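Local coordinates for 2-dehydropantoate 2-reductase (Bacillus subtilis, PDB 3EGO), which probably catalyses the NADPH-dependent reduction of ketopantoate (2-dehydropantoate) to pantoate, the second step in making (R)-pantoate for pantothenate biosynthesis, at residues 186-191 with 236-241; 192-197 with 286-291; 247-252 with 257-262; 263-268 with 280-285. All coordinates share one frame; numbering follows the deposited sequence.

Contact 1 (186-191 with 236-241); sequences ACINPL and QAVCGQ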
loop_
_atom_site.group_PDB
_atom_site.type_symbol
_atom_site.label_atom_id
_atom_site.label_comp_id
_atom_site.label_asym_id
_atom_site.label_seq_id
_atom_site.Cartn_x
_atom_site.Cartn_y
_atom_site.Cartn_z
ATOM N N ALA A 186 -15.214 -1.810 5.966
ATOM C CA ALA A 186 -13.909 -1.709 6.624
ATOM C C ALA A 186 -13.014 -2.907 6.288
ATOM O O ALA A 186 -11.809 -2.770 6.211
ATOM C CB ALA A 186 -14.118 -1.585 8.138
ATOM N N CYS A 187 -13.601 -4.085 6.092
ATOM C CA CYS A 187 -12.820 -5.277 5.788
ATOM C C CYS A 187 -12.432 -5.398 4.347
ATOM O O CYS A 187 -11.370 -5.961 4.039
ATOM C CB CYS A 187 -13.571 -6.547 6.161
ATOM S SG CYS A 187 -13.815 -6.747 7.872
ATOM N N ILE A 188 -13.293 -4.926 3.447
ATOM C CA ILE A 188 -13.021 -5.092 2.029
ATOM C C ILE A 188 -12.264 -3.923 1.416
ATOM O O ILE A 188 -11.337 -4.128 0.639
ATOM C CB ILE A 188 -14.308 -5.281 1.189
ATOM C CG1 ILE A 188 -15.036 -6.584 1.573
ATOM C CG2 ILE A 188 -13.953 -5.305 -0.313
ATOM C CD1 ILE A 188 -16.468 -6.734 0.883
ATOM N N ASN A 189 -12.675 -2.700 1.735
ATOM C CA ASN A 189 -12.188 -1.500 1.001
ATOM C C ASN A 189 -10.699 -1.100 1.134
ATOM O O ASN A 189 -10.005 -0.866 0.129
ATOM C CB ASN A 189 -13.094 -0.310 1.326
ATOM C CG ASN A 189 -14.498 -0.429 0.669
ATOM O OD1 ASN A 189 -14.881 -1.490 0.179
ATOM N ND2 ASN A 189 -15.253 0.657 0.684
ATOM N N PRO A 190 -10.215 -0.947 2.382
ATOM C CA PRO A 190 -8.810 -0.659 2.597
ATOM C C PRO A 190 -7.927 -1.741 2.017
ATOM O O PRO A 190 -6.892 -1.417 1.440
ATOM C CB PRO A 190 -8.678 -0.662 4.139
ATOM C CG PRO A 190 -10.074 -0.424 4.674
ATOM C CD PRO A 190 -11.011 -0.971 3.632
ATOM N N LEU A 191 -8.322 -3.017 2.160
ATOM C CA LEU A 191 -7.484 -4.108 1.690
ATOM C C LEU A 191 -7.347 -4.138 0.196
ATOM O O LEU A 191 -6.245 -4.355 -0.321
ATOM C CB LEU A 191 -8.003 -5.482 2.137
ATOM C CG LEU A 191 -7.403 -6.069 3.402
ATOM C CD1 LEU A 191 -7.820 -5.259 4.600
ATOM C CD2 LEU A 191 -7.857 -7.512 3.578
ATOM N N GLN A 236 -17.630 -12.214 3.972
ATOM C CA GLN A 236 -17.188 -13.109 2.902
ATOM C C GLN A 236 -18.264 -13.279 1.847
ATOM O O GLN A 236 -17.976 -13.333 0.634
ATOM C CB GLN A 236 -16.817 -14.468 3.468
ATOM C CG GLN A 236 -15.710 -14.419 4.475
ATOM C CD GLN A 236 -15.581 -15.734 5.209
ATOM O OE1 GLN A 236 -16.031 -15.864 6.356
ATOM N NE2 GLN A 236 -15.001 -16.731 4.540
ATOM N N ALA A 237 -19.502 -13.368 2.320
ATOM C CA ALA A 237 -20.670 -13.399 1.441
ATOM C C ALA A 237 -20.691 -12.218 0.465
ATOM O O ALA A 237 -20.835 -12.436 -0.744
ATOM C CB ALA A 237 -21.943 -13.443 2.263
ATOM N N VAL A 238 -20.549 -10.982 0.980
ATOM C CA VAL A 238 -20.643 -9.778 0.133
ATOM C C VAL A 238 -19.461 -9.665 -0.812
ATOM O O VAL A 238 -19.594 -9.207 -1.959
ATOM C CB VAL A 238 -20.713 -8.490 0.942
ATOM C CG1 VAL A 238 -20.554 -7.287 0.027
ATOM C CG2 VAL A 238 -22.010 -8.413 1.735
ATOM N N CYS A 239 -18.298 -10.093 -0.328
ATOM C CA CYS A 239 -17.142 -10.255 -1.181
ATOM C C CYS A 239 -17.485 -11.113 -2.385
ATOM O O CYS A 239 -17.096 -10.806 -3.519
ATOM C CB CYS A 239 -16.050 -10.975 -0.410
ATOM S SG CYS A 239 -14.879 -9.882 0.279
ATOM N N GLY A 240 -18.161 -12.227 -2.110
ATOM C CA GLY A 240 -18.555 -13.174 -3.145
ATOM C C GLY A 240 -19.495 -12.536 -4.149
ATOM O O GLY A 240 -19.304 -12.662 -5.356
ATOM N N GLN A 241 -20.502 -11.833 -3.642
ATOM C CA GLN A 241 -21.473 -11.139 -4.492
ATOM C C GLN A 241 -20.868 -10.074 -5.391
ATOM O O GLN A 241 -21.374 -9.841 -6.499
ATOM C CB GLN A 241 -22.569 -10.513 -3.644
ATOM C CG GLN A 241 -23.254 -11.500 -2.722
ATOM C CD GLN A 241 -24.155 -10.809 -1.743
ATOM O OE1 GLN A 241 -24.652 -11.427 -0.806
ATOM N NE2 GLN A 241 -24.362 -9.507 -1.939
#
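I188 reaches from helix 174-195 to helix 228-241 and sets its long branch against C239 and V238. CG1 stands anti to the carbonyl carbon and the branch then runs on fully extended (chi2 172°), which carries CD1 straight out from the helix wall. The sulfur of C239 lies alongside the last bond of this branch, almost evenly placed between its two carbons: I188 CG1 is 3.5 Å from C239 SG, and I188 CD1 is 3.6 Å from that same SG. With chi1 at -97°, C239 has turned away from an ideal staggered position as it lies against the isoleucine. Past the sulfur, I188 CD1 comes within 4.0 Å of C239 N and meets the near methyl of V238, CG1, at 4.2 Å, a looser touch near the protein surface. The contact belongs to the helical C-terminal domain of the ketopantoate reductase family, in which helix 174-195 is surrounded by other helices. C187 and L191 pack on helix 206-223 through M212, while A186 and P190 face helix 261-274. P190 has no N-H to give to the preceding turn, and the helix kinks there; T192 OG1 hydrogen-bonds to the carbonyl oxygens of both I188 and N189. I188 also touches N199, and its neighbour N189 points to another side; both asparagines are, by similarity, substrate-binding residues.

Contact 2 (192-197 with 286-291); sequences TALLQV and YGSIKA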
loop_
_atom_site.group_PDB
_atom_site.type_symbol
_atom_site.label_atom_id
_atom_site.label_comp_id
_atom_site.label_asym_id
_atom_site.label_seq_id
_atom_site.Cartn_x
_atom_site.Cartn_y
_atom_site.Cartn_z
ATOM N N THR A 192 -8.469 -3.966 -0.506
ATOM C CA THR A 192 -8.454 -3.920 -1.963
ATOM C C THR A 192 -7.687 -2.711 -2.493
ATOM O O THR A 192 -7.004 -2.787 -3.518
ATOM C CB THR A 192 -9.874 -3.937 -2.591
ATOM O OG1 THR A 192 -10.641 -2.863 -2.083
ATOM C CG2 THR A 192 -10.594 -5.253 -2.317
ATOM N N ALA A 193 -7.799 -1.597 -1.791
ATOM C CA ALA A 193 -7.097 -0.402 -2.172
ATOM C C ALA A 193 -5.604 -0.644 -2.101
ATOM O O ALA A 193 -4.879 -0.167 -2.952
ATOM C CB ALA A 193 -7.458 0.741 -1.284
ATOM N N LEU A 194 -5.124 -1.366 -1.092
ATOM C CA LEU A 194 -3.663 -1.563 -1.037
ATOM C C LEU A 194 -3.148 -2.618 -2.032
ATOM O O LEU A 194 -2.079 -2.445 -2.669
ATOM C CB LEU A 194 -3.199 -1.858 0.402
ATOM C CG LEU A 194 -2.864 -0.627 1.244
ATOM C CD1 LEU A 194 -3.857 -0.359 2.338
ATOM C CD2 LEU A 194 -1.482 -0.825 1.873
ATOM N N LEU A 195 -3.904 -3.704 -2.170
ATOM C CA LEU A 195 -3.461 -4.851 -2.986
ATOM C C LEU A 195 -3.773 -4.623 -4.464
ATOM O O LEU A 195 -3.220 -5.304 -5.330
ATOM C CB LEU A 195 -4.137 -6.140 -2.526
ATOM C CG LEU A 195 -3.789 -6.598 -1.110
ATOM C CD1 LEU A 195 -4.831 -7.559 -0.578
ATOM C CD2 LEU A 195 -2.395 -7.208 -1.023
ATOM N N GLN A 196 -4.666 -3.666 -4.710
ATOM C CA GLN A 196 -5.230 -3.373 -6.027
ATOM C C GLN A 196 -5.736 -4.627 -6.749
ATOM O O GLN A 196 -5.334 -4.916 -7.882
ATOM C CB GLN A 196 -4.223 -2.623 -6.902
ATOM C CG GLN A 196 -3.739 -1.337 -6.305
ATOM C CD GLN A 196 -2.907 -0.573 -7.294
ATOM O OE1 GLN A 196 -2.795 -0.969 -8.469
ATOM N NE2 GLN A 196 -2.302 0.521 -6.839
ATOM N N VAL A 197 -6.617 -5.356 -6.083
ATOM C CA VAL A 197 -7.201 -6.545 -6.660
ATOM C C VAL A 197 -8.708 -6.390 -6.578
ATOM O O VAL A 197 -9.204 -5.618 -5.768
ATOM C CB VAL A 197 -6.775 -7.800 -5.878
ATOM C CG1 VAL A 197 -5.265 -8.038 -6.033
ATOM C CG2 VAL A 197 -7.202 -7.698 -4.425
ATOM N N TYR A 286 -4.819 2.477 7.469
ATOM C CA TYR A 286 -5.120 3.892 7.517
ATOM C C TYR A 286 -3.882 4.705 7.159
ATOM O O TYR A 286 -3.936 5.577 6.298
ATOM C CB TYR A 286 -5.633 4.269 8.915
ATOM C CG TYR A 286 -6.056 5.718 9.062
ATOM C CD1 TYR A 286 -7.237 6.184 8.499
ATOM C CD2 TYR A 286 -5.256 6.626 9.740
ATOM C CE1 TYR A 286 -7.614 7.533 8.622
ATOM C CE2 TYR A 286 -5.613 7.965 9.865
ATOM C CZ TYR A 286 -6.800 8.408 9.302
ATOM O OH TYR A 286 -7.162 9.735 9.430
ATOM N N GLY A 287 -2.763 4.439 7.821
ATOM C CA GLY A 287 -1.551 5.209 7.518
ATOM C C GLY A 287 -1.155 5.072 6.042
ATOM O O GLY A 287 -0.772 6.038 5.414
ATOM N N SER A 288 -1.279 3.877 5.475
ATOM C CA SER A 288 -0.857 3.642 4.094
ATOM C C SER A 288 -1.784 4.289 3.093
ATOM O O SER A 288 -1.349 4.770 2.058
ATOM C CB SER A 288 -0.815 2.143 3.762
ATOM O OG SER A 288 0.040 1.438 4.638
ATOM N N ILE A 289 -3.083 4.228 3.351
ATOM C CA ILE A 289 -4.028 4.915 2.441
ATOM C C ILE A 289 -3.871 6.438 2.545
ATOM O O ILE A 289 -3.853 7.164 1.532
ATOM C CB ILE A 289 -5.503 4.563 2.753
ATOM C CG1 ILE A 289 -5.761 3.066 2.673
ATOM C CG2 ILE A 289 -6.415 5.354 1.821
ATOM C CD1 ILE A 289 -5.351 2.465 1.396
ATOM N N LYS A 290 -3.798 6.938 3.769
ATOM C CA LYS A 290 -3.549 8.369 3.992
ATOM C C LYS A 290 -2.257 8.875 3.356
ATOM O O LYS A 290 -2.198 10.018 2.869
ATOM C CB LYS A 290 -3.518 8.713 5.482
ATOM C CG LYS A 290 -4.894 8.569 6.197
ATOM C CD LYS A 290 -5.970 9.434 5.532
ATOM C CE LYS A 290 -5.880 10.887 5.990
ATOM N NZ LYS A 290 -7.158 11.582 5.703
ATOM N N ALA A 291 -1.215 8.053 3.378
ATOM C CA ALA A 291 0.067 8.423 2.791
ATOM C C ALA A 291 -0.099 8.755 1.318
ATOM O O ALA A 291 0.642 9.558 0.775
ATOM C CB ALA A 291 1.054 7.295 2.953
#
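In the helical C-terminal domain, close to the dimer interface, the last turns of helix 174-195 pack on helix 280-291 through A193 and L194 against S288 and I289, with no hydrogen bond between the two segments. L194 splits its methyls between two partners. CD2 lies against S288, 3.6 Å from S288 CB, whereas CD1 meets the end of I289. The isoleucine chain, folded at its second torsion (chi2 -54°), brings CD1 to the facing helix, where it meets both L194 and A193. L194 CD1 and I289 CD1 stand only 3.3 Å apart, tighter than a usual carbon pair; because L194 also has chi2 far from a staggered value (110°), the exact closeness is best treated with caution. Cutting L194 back to an alanine removes both methyls and would probably leave S288 CB without its apolar cover and I289 CD1 less firmly held. The same leucine packs on S288 of the second subunit, so it serves both the fold and the dimer. S288 sends its hydroxyl back to its own helix, where OG hydrogen-bonds to F284 O. The end methyl of the isoleucine also meets A193: A193 CB touches I289 CD1 at 3.8 Å.

Contact 3 (247-252 with 257-262); sequences SSMLVD and RQTEAD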
loop_
_atom_site.group_PDB
_atom_site.type_symbol
_atom_site.label_atom_id
_atom_site.label_comp_id
_atom_site.label_asym_id
_atom_site.label_seq_id
_atom_site.Cartn_x
_atom_site.Cartn_y
_atom_site.Cartn_z
ATOM N N SER A 247 -13.430 -2.091 -5.551
ATOM C CA SER A 247 -14.133 -1.432 -4.459
ATOM C C SER A 247 -14.039 0.060 -4.718
ATOM O O SER A 247 -13.147 0.503 -5.418
ATOM C CB SER A 247 -13.475 -1.765 -3.123
ATOM O OG SER A 247 -12.229 -1.096 -3.067
ATOM N N SER A 248 -14.925 0.844 -4.117
ATOM C CA SER A 248 -14.879 2.298 -4.261
ATOM C C SER A 248 -13.571 2.936 -3.774
ATOM O O SER A 248 -13.170 3.996 -4.266
ATOM C CB SER A 248 -16.024 2.926 -3.487
ATOM O OG SER A 248 -15.897 2.645 -2.102
ATOM N N MET A 249 -12.927 2.313 -2.778
ATOM C CA MET A 249 -11.684 2.866 -2.234
ATOM C C MET A 249 -10.523 2.573 -3.175
ATOM O O MET A 249 -9.625 3.394 -3.324
ATOM C CB MET A 249 -11.412 2.348 -0.798
ATOM C CG MET A 249 -10.206 2.991 -0.076
ATOM S SD MET A 249 -10.166 2.778 1.784
ATOM C CE MET A 249 -11.695 3.547 2.213
ATOM N N LEU A 250 -10.539 1.410 -3.806
ATOM C CA LEU A 250 -9.528 1.063 -4.787
ATOM C C LEU A 250 -9.599 2.066 -5.940
ATOM O O LEU A 250 -8.593 2.633 -6.364
ATOM C CB LEU A 250 -9.747 -0.356 -5.297
ATOM C CG LEU A 250 -8.813 -0.860 -6.406
ATOM C CD1 LEU A 250 -7.348 -0.366 -6.198
ATOM C CD2 LEU A 250 -8.873 -2.387 -6.504
ATOM N N VAL A 251 -10.813 2.326 -6.397
ATOM C CA VAL A 251 -11.060 3.341 -7.436
ATOM C C VAL A 251 -10.555 4.750 -7.061
ATOM O O VAL A 251 -9.864 5.410 -7.850
ATOM C CB VAL A 251 -12.570 3.350 -7.802
ATOM C CG1 VAL A 251 -12.941 4.607 -8.571
ATOM C CG2 VAL A 251 -12.891 2.093 -8.586
ATOM N N ASP A 252 -10.885 5.212 -5.868
ATOM C CA ASP A 252 -10.399 6.483 -5.379
ATOM C C ASP A 252 -8.865 6.552 -5.376
ATOM O O ASP A 252 -8.280 7.488 -5.881
ATOM C CB ASP A 252 -10.931 6.734 -3.981
ATOM C CG ASP A 252 -12.387 7.182 -3.976
ATOM O OD1 ASP A 252 -12.911 7.457 -5.084
ATOM O OD2 ASP A 252 -12.984 7.284 -2.862
ATOM N N ARG A 257 -7.813 10.513 -5.847
ATOM C CA ARG A 257 -8.874 11.255 -5.172
ATOM C C ARG A 257 -8.843 10.954 -3.686
ATOM O O ARG A 257 -8.445 9.857 -3.302
ATOM C CB ARG A 257 -10.228 10.742 -5.636
ATOM C CG ARG A 257 -10.267 10.219 -7.037
ATOM C CD ARG A 257 -10.969 11.255 -7.880
ATOM N NE ARG A 257 -10.024 12.159 -8.493
ATOM C CZ ARG A 257 -10.272 13.422 -8.803
ATOM N NH1 ARG A 257 -9.318 14.113 -9.372
ATOM N NH2 ARG A 257 -11.453 13.987 -8.543
ATOM N N GLN A 258 -9.331 11.885 -2.869
ATOM C CA GLN A 258 -9.453 11.626 -1.448
ATOM C C GLN A 258 -10.375 10.427 -1.269
ATOM O O GLN A 258 -11.342 10.225 -2.030
ATOM C CB GLN A 258 -10.001 12.836 -0.697
ATOM C CG GLN A 258 -9.506 12.897 0.740
ATOM C CD GLN A 258 -10.128 14.010 1.557
ATOM O OE1 GLN A 258 -10.740 14.939 1.020
ATOM N NE2 GLN A 258 -9.981 13.913 2.876
ATOM N N THR A 259 -10.059 9.600 -0.284
ATOM C CA THR A 259 -10.841 8.412 -0.060
ATOM C C THR A 259 -11.761 8.643 1.137
ATOM O O THR A 259 -11.742 9.700 1.762
ATOM C CB THR A 259 -9.949 7.214 0.255
ATOM O OG1 THR A 259 -9.489 7.342 1.602
ATOM C CG2 THR A 259 -8.760 7.155 -0.672
ATOM N N GLU A 260 -12.561 7.634 1.459
ATOM C CA GLU A 260 -13.364 7.665 2.682
ATOM C C GLU A 260 -12.639 7.003 3.866
ATOM O O GLU A 260 -13.283 6.423 4.736
ATOM C CB GLU A 260 -14.673 6.940 2.423
ATOM C CG GLU A 260 -15.459 7.511 1.240
ATOM C CD GLU A 260 -16.717 6.705 0.921
ATOM O OE1 GLU A 260 -16.691 5.451 1.015
ATOM O OE2 GLU A 260 -17.729 7.348 0.594
ATOM N N ALA A 261 -11.303 6.992 3.844
ATOM C CA ALA A 261 -10.526 6.408 4.961
ATOM C C ALA A 261 -10.921 7.015 6.315
ATOM O O ALA A 261 -11.056 6.298 7.340
ATOM C CB ALA A 261 -9.000 6.590 4.704
ATOM N N ASP A 262 -11.096 8.324 6.376
ATOM C CA ASP A 262 -11.381 8.909 7.689
ATOM C C ASP A 262 -12.744 8.466 8.211
ATOM O O ASP A 262 -12.899 8.219 9.415
ATOM C CB ASP A 262 -11.332 10.427 7.663
ATOM C CG ASP A 262 -9.946 10.967 7.491
ATOM O OD1 ASP A 262 -8.976 10.241 7.783
ATOM O OD2 ASP A 262 -9.839 12.131 7.051
HETATM O O HOH W 1 -14.708 3.973 -0.159
HETATM O O HOH W 2 -12.767 5.592 -0.579
#
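M249 and D252 are directed at 257-262 by their torsions: M249 starts with CG anti to the backbone N (chi1 -174°) and bends at chi3 (-59°), which tucks CE against the backbone at E260 C and A261 N, the latter 3.8 Å away. D252 holds CG beside its own N, laying the carboxylate next to Q258 and T259. D252 CB touches T259 CG2 at 4.0 Å, and D252 O accepts from R257 N (3.1 Å), a fairly straight bond whose donor is tilted from the carbonyl plane. One water accepts from E260 N and donates to D252 OD2 (2.8 Å). A second joins S248 OG to E260 OE1, donating to the glutamate over 2.7 Å. T259 OG1, set between its own N and carbonyl carbon, takes A261 N at 2.9 Å in an ST turn and also bonds to E293 OE1. A valine in its place would probably strip A261 N of its acceptor and E293 of its hydroxyl partner, loosening the start of helix 261-274. E260 OE2 is hydrogen-bonded to N100 ND2, and by similarity S248 binds substrate and E260 NADP(+), consistent with a water-bridged edge of the ketopantoate reductase active site.

Contact 4 (263-268 with 280-285); sequences AIIGYL and VHLEFL
L282 carries the contact of helix 280-291 with I265 and L268 of helix 261-274. Ahead of it, H281 turns to helix 206-223 and to the second subunit: its ND1 bonds to E218 OE2, its NE2 to NE2 of H281 in that subunit, and its ring meets F211 of its own chain edge-to-face. L282 points the other way. A chi1 of -71° and a chi2 of 163°, not far from fully extended, put both of its methyls at the facing helix. CD2 is shared, lying 4.1 Å from I265 CG2 and equally far from L268 CD1, while L282 CD1 lies 4.2 Å from L268 CB. The leucine thus straddles L268, one methyl at its base and one at its end. The two helices, successive in the chain and antiparallel, form a helical hairpin in the C-terminal domain. On the first of them a wider pi-type turn at 263-266 includes I265, whose CG2, anti to the backbone N, rests 3.6 Å from L282 O, methyl against carbonyl oxygen. F284, two residues on, lies at the dimer interface and stacks on F211 of the second subunit. L285 closes the segment by turning to L191 and L194 of helix 174-195.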
loop_
_atom_site.group_PDB
_atom_site.type_symbol
_atom_site.label_atom_id
_atom_site.label_comp_id
_atom_site.label_asym_id
_atom_site.label_seq_id
_atom_site.Cartn_x
_atom_site.Cartn_y
_atom_site.Cartn_z
ATOM N N ALA A 263 -13.721 8.361 7.308
ATOM C CA ALA A 263 -15.099 8.019 7.698
ATOM C C ALA A 263 -15.268 6.538 7.980
ATOM O O ALA A 263 -16.088 6.149 8.798
ATOM C CB ALA A 263 -16.084 8.468 6.627
ATOM N N ILE A 264 -14.487 5.703 7.319
ATOM C CA ILE A 264 -14.564 4.268 7.541
ATOM C C ILE A 264 -13.574 3.842 8.616
ATOM O O ILE A 264 -13.962 3.247 9.648
ATOM C CB ILE A 264 -14.291 3.476 6.268
ATOM C CG1 ILE A 264 -15.342 3.773 5.181
ATOM C CG2 ILE A 264 -14.217 1.991 6.547
ATOM C CD1 ILE A 264 -16.574 2.942 5.281
ATOM N N ILE A 265 -12.292 4.102 8.373
ATOM C CA ILE A 265 -11.266 3.557 9.250
ATOM C C ILE A 265 -11.013 4.457 10.427
ATOM O O ILE A 265 -10.821 3.953 11.546
ATOM C CB ILE A 265 -9.895 3.337 8.529
ATOM C CG1 ILE A 265 -10.063 2.610 7.189
ATOM C CG2 ILE A 265 -8.939 2.562 9.455
ATOM C CD1 ILE A 265 -8.845 2.742 6.295
ATOM N N GLY A 266 -10.955 5.765 10.164
ATOM C CA GLY A 266 -10.633 6.778 11.176
ATOM C C GLY A 266 -11.616 6.739 12.334
ATOM O O GLY A 266 -11.281 7.059 13.500
ATOM N N TYR A 267 -12.837 6.336 12.026
ATOM C CA TYR A 267 -13.834 6.179 13.096
ATOM C C TYR A 267 -13.553 4.974 14.015
ATOM O O TYR A 267 -13.664 5.073 15.249
ATOM C CB TYR A 267 -15.234 6.107 12.495
ATOM C CG TYR A 267 -16.258 5.551 13.438
ATOM C CD1 TYR A 267 -16.995 6.385 14.259
ATOM C CD2 TYR A 267 -16.510 4.201 13.475
ATOM C CE1 TYR A 267 -17.953 5.881 15.124
ATOM C CE2 TYR A 267 -17.467 3.681 14.330
ATOM C CZ TYR A 267 -18.173 4.529 15.160
ATOM O OH TYR A 267 -19.132 4.031 16.035
ATOM N N LEU A 268 -13.221 3.831 13.417
ATOM C CA LEU A 268 -12.783 2.668 14.153
ATOM C C LEU A 268 -11.543 3.003 15.009
ATOM O O LEU A 268 -11.446 2.583 16.168
ATOM C CB LEU A 268 -12.471 1.528 13.195
ATOM C CG LEU A 268 -13.733 0.904 12.570
ATOM C CD1 LEU A 268 -13.397 0.038 11.387
ATOM C CD2 LEU A 268 -14.489 0.057 13.598
ATOM N N VAL A 280 -3.928 -2.554 15.383
ATOM C CA VAL A 280 -2.665 -2.442 14.651
ATOM C C VAL A 280 -2.837 -2.598 13.138
ATOM O O VAL A 280 -2.193 -1.876 12.372
ATOM C CB VAL A 280 -1.588 -3.428 15.146
ATOM C CG1 VAL A 280 -1.962 -4.843 14.821
ATOM C CG2 VAL A 280 -0.253 -3.099 14.505
ATOM N N HIS A 281 -3.681 -3.533 12.704
ATOM C CA HIS A 281 -3.882 -3.715 11.266
ATOM C C HIS A 281 -4.656 -2.552 10.690
ATOM O O HIS A 281 -4.274 -2.001 9.666
ATOM C CB HIS A 281 -4.591 -5.020 10.982
ATOM C CG HIS A 281 -3.827 -6.212 11.451
ATOM N ND1 HIS A 281 -3.896 -6.678 12.743
ATOM C CD2 HIS A 281 -2.938 -6.999 10.807
ATOM C CE1 HIS A 281 -3.102 -7.730 12.866
ATOM N NE2 HIS A 281 -2.500 -7.936 11.708
ATOM N N LEU A 282 -5.758 -2.179 11.330
ATOM C CA LEU A 282 -6.464 -0.960 10.920
ATOM C C LEU A 282 -5.556 0.278 10.882
ATOM O O LEU A 282 -5.694 1.148 10.025
ATOM C CB LEU A 282 -7.670 -0.718 11.850
ATOM C CG LEU A 282 -8.843 -1.691 11.670
ATOM C CD1 LEU A 282 -9.745 -1.615 12.889
ATOM C CD2 LEU A 282 -9.633 -1.333 10.432
ATOM N N GLU A 283 -4.633 0.394 11.831
ATOM C CA GLU A 283 -3.811 1.588 11.873
ATOM C C GLU A 283 -2.844 1.579 10.678
ATOM O O GLU A 283 -2.545 2.624 10.076
ATOM C CB GLU A 283 -2.994 1.573 13.163
ATOM C CG GLU A 283 -2.407 2.880 13.526
ATOM C CD GLU A 283 -3.296 3.596 14.489
ATOM O OE1 GLU A 283 -3.990 4.517 14.038
ATOM O OE2 GLU A 283 -3.310 3.222 15.688
ATOM N N PHE A 284 -2.324 0.415 10.342
ATOM C CA PHE A 284 -1.354 0.332 9.238
ATOM C C PHE A 284 -2.056 0.657 7.884
ATOM O O PHE A 284 -1.524 1.354 7.007
ATOM C CB PHE A 284 -0.726 -1.071 9.155
ATOM C CG PHE A 284 0.350 -1.165 8.080
ATOM C CD1 PHE A 284 1.646 -0.736 8.357
ATOM C CD2 PHE A 284 0.037 -1.572 6.794
ATOM C CE1 PHE A 284 2.636 -0.777 7.367
ATOM C CE2 PHE A 284 0.999 -1.609 5.796
ATOM C CZ PHE A 284 2.291 -1.185 6.067
ATOM N N LEU A 285 -3.254 0.115 7.723
ATOM C CA LEU A 285 -4.053 0.379 6.536
ATOM C C LEU A 285 -4.365 1.861 6.383
ATOM O O LEU A 285 -4.224 2.420 5.304
ATOM C CB LEU A 285 -5.347 -0.435 6.630
ATOM C CG LEU A 285 -5.190 -1.952 6.508
ATOM C CD1 LEU A 285 -6.527 -2.711 6.835
ATOM C CD2 LEU A 285 -4.727 -2.319 5.108
#

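In the fold
Helix 174-195 serves contacts 1 and 2 in succession, and the hairpin of contact 4 lies against both: L191 CD1 meets L285 CD1 at 3.6 Å, and L194 CD1 meets L285 CD2 at 3.5 Å. Contact 3, nested inside the loop closed by contact 2, lies nearest to it, with centres 9 Å apart. Two probable hydrogen bonds join these neighbours, Y286 OH to D262 OD1 (2.5 Å) and T192 OG1 to S247 OG (2.6 Å). Contact 1 reaches the probable substrate site through N189, whose ND2 lies 3.5 Å from S248 OG of contact 3. Contacts 2 and 4 both continue into the second subunit, an example of one helical bundle serving site and dimer alike.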